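Local coordinates for putative TetR-family transcriptional regulator (Syntrophomonas wolfei subsp. wolfei, PDB 3LWJ), which probably binds DNA through an N-terminal helix-turn-helix motif and regulates transcription, at the interface of chains A and B. Numbering follows the deposited sequence. Chains: chain A/B, Putative TetR-family transcriptional regulator.

The interface of chains A and B. Residues chain A 128, 158, 161-162, 165; chain B 162, 166, 169.
Helix 153-173 of chain A packs against the same helix of chain B in a two-fold symmetric helix-to-helix interface, with B:Phe166 set into a pocket of chain A formed by A:Glu128, A:His158, A:Leu161, A:Ala162 and A:Lys165. TetR-family regulators typically dimerise through their C-terminal helices, so this contact probably belongs to the functional dimer that pairs the two DNA-binding domains. B:Phe166 points its CG away from its own backbone N (chi1 -171°), which carries the ring across to chain A and hides 88 Å² of the residue. At the root of the side chain, its CB lies 3.7 Å from A:Ala162 CB, a methyl small enough that it probably allows the two helices to approach closely here. One ring edge meets the imidazole of A:His158, whose CD2 is 3.5 Å from B:Phe166 CE2; the two side chains run roughly perpendicular. Over one face of the ring, near its CD1-CE1 side, the methylenes of A:Lys165 cross the phenylalanine near a right angle, CD lying 3.9 Å from B:Phe166 CE1. A:Leu161 adds its CD2 methyl near CZ at the far end of the ring. There A:Glu128, extended beyond CG, brings carboxylate OE1 to 3.5 Å from B:Phe166 CE1, its plane turned 85° from the ring. The other carboxylate oxygen, OE2, accepts a 2.6 Å salt-bridging hydrogen bond from A:Lys165 NZ through its syn lone pair. Bends at chi3 and chi4 turn the lysine chain towards this oxygen, and the same side chain that covers the ring is likely to steady the carboxylate beside it. Replacing B:Phe166 by an alanine removes the ring, and would probably open a gap between the helices and leave A:His158, A:Leu161, the A:Lys165 methylenes and the A:Glu128 carboxylate without their aromatic partner. Beside this pocket, a water bridges the chains at 3.0 Å from the backbone O of A:Ala162 and 3.0 Å from that of B:Ala162.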
loop_
_atom_site.group_PDB
_atom_site.type_symbol
_atom_site.label_atom_id
_atom_site.label_comp_id
_atom_site.label_asym_id
_atom_site.label_seq_id
_atom_site.Cartn_x
_atom_site.Cartn_y
_atom_site.Cartn_z
ATOM N N GLU A 128 -4.838 -10.556 3.886
ATOM C CA GLU A 128 -5.236 -9.839 2.668
ATOM C C GLU A 128 -5.986 -10.698 1.641
ATOM O O GLU A 128 -6.988 -10.239 1.095
ATOM C CB GLU A 128 -4.009 -9.121 2.076
ATOM C CG GLU A 128 -3.651 -7.916 2.994
ATOM C CD GLU A 128 -2.488 -7.067 2.563
ATOM O OE1 GLU A 128 -1.617 -7.540 1.823
ATOM O OE2 GLU A 128 -2.439 -5.909 3.019
ATOM N N HIS A 158 -8.526 -5.661 -5.357
ATOM C CA HIS A 158 -7.209 -5.133 -5.060
ATOM C C HIS A 158 -7.215 -3.607 -4.914
ATOM O O HIS A 158 -6.580 -3.069 -4.001
ATOM C CB HIS A 158 -6.186 -5.558 -6.128
ATOM C CG HIS A 158 -5.701 -6.960 -5.974
ATOM N ND1 HIS A 158 -6.336 -8.041 -6.546
ATOM C CD2 HIS A 158 -4.616 -7.456 -5.333
ATOM C CE1 HIS A 158 -5.655 -9.141 -6.278
ATOM N NE2 HIS A 158 -4.613 -8.816 -5.532
ATOM N N LEU A 161 -8.776 -2.810 -1.438
ATOM C CA LEU A 161 -7.804 -3.115 -0.418
ATOM C C LEU A 161 -6.668 -2.113 -0.422
ATOM O O LEU A 161 -6.290 -1.615 0.631
ATOM C CB LEU A 161 -7.247 -4.539 -0.536
ATOM C CG LEU A 161 -6.353 -4.985 0.649
ATOM C CD1 LEU A 161 -6.998 -4.686 1.981
ATOM C CD2 LEU A 161 -6.007 -6.463 0.557
ATOM N N ALA A 162 -6.150 -1.796 -1.607
ATOM C CA ALA A 162 -4.990 -0.895 -1.717
ATOM C C ALA A 162 -5.260 0.490 -1.146
ATOM O O ALA A 162 -4.429 1.052 -0.397
ATOM C CB ALA A 162 -4.486 -0.814 -3.187
ATOM N N LYS A 165 -5.530 0.255 2.579
ATOM C CA LYS A 165 -4.234 0.088 3.211
ATOM C C LYS A 165 -3.461 1.415 3.216
ATOM O O LYS A 165 -2.794 1.780 4.183
ATOM C CB LYS A 165 -3.352 -0.865 2.386
ATOM C CG LYS A 165 -3.294 -2.295 2.679
ATOM C CD LYS A 165 -2.377 -2.983 1.603
ATOM C CE LYS A 165 -0.898 -3.008 2.011
ATOM N NZ LYS A 165 -0.587 -4.070 3.072
ATOM N N ALA B 162 -1.973 4.096 -4.792
ATOM C CA ALA B 162 -2.171 2.922 -3.924
ATOM C C ALA B 162 -2.150 1.608 -4.691
ATOM O O ALA B 162 -1.498 0.627 -4.272
ATOM C CB ALA B 162 -3.471 3.067 -3.081
ATOM N N PHE B 166 0.631 -1.265 -4.269
ATOM C CA PHE B 166 0.203 -2.599 -3.803
ATOM C C PHE B 166 0.506 -3.696 -4.830
ATOM O O PHE B 166 0.986 -4.748 -4.474
ATOM C CB PHE B 166 -1.280 -2.642 -3.498
ATOM C CG PHE B 166 -1.734 -3.937 -2.817
ATOM C CD1 PHE B 166 -0.996 -4.488 -1.792
ATOM C CD2 PHE B 166 -2.912 -4.548 -3.178
ATOM C CE1 PHE B 166 -1.397 -5.640 -1.128
ATOM C CE2 PHE B 166 -3.334 -5.713 -2.527
ATOM C CZ PHE B 166 -2.564 -6.255 -1.489
ATOM N N TYR B 169 4.298 -4.291 -4.945
ATOM C CA TYR B 169 4.692 -5.090 -3.794
ATOM C C TYR B 169 4.394 -6.579 -4.014
ATOM O O TYR B 169 5.228 -7.431 -3.727
ATOM C CB TYR B 169 4.020 -4.547 -2.530
ATOM C CG TYR B 169 3.817 -5.515 -1.380
ATOM C CD1 TYR B 169 4.787 -5.707 -0.412
ATOM C CD2 TYR B 169 2.616 -6.197 -1.233
ATOM C CE1 TYR B 169 4.563 -6.583 0.668
ATOM C CE2 TYR B 169 2.377 -7.053 -0.148
ATOM C CZ TYR B 169 3.358 -7.251 0.791
ATOM O OH TYR B 169 3.107 -8.100 1.871
HETATM O O HOH W 1 -1.586 0.467 -1.263
#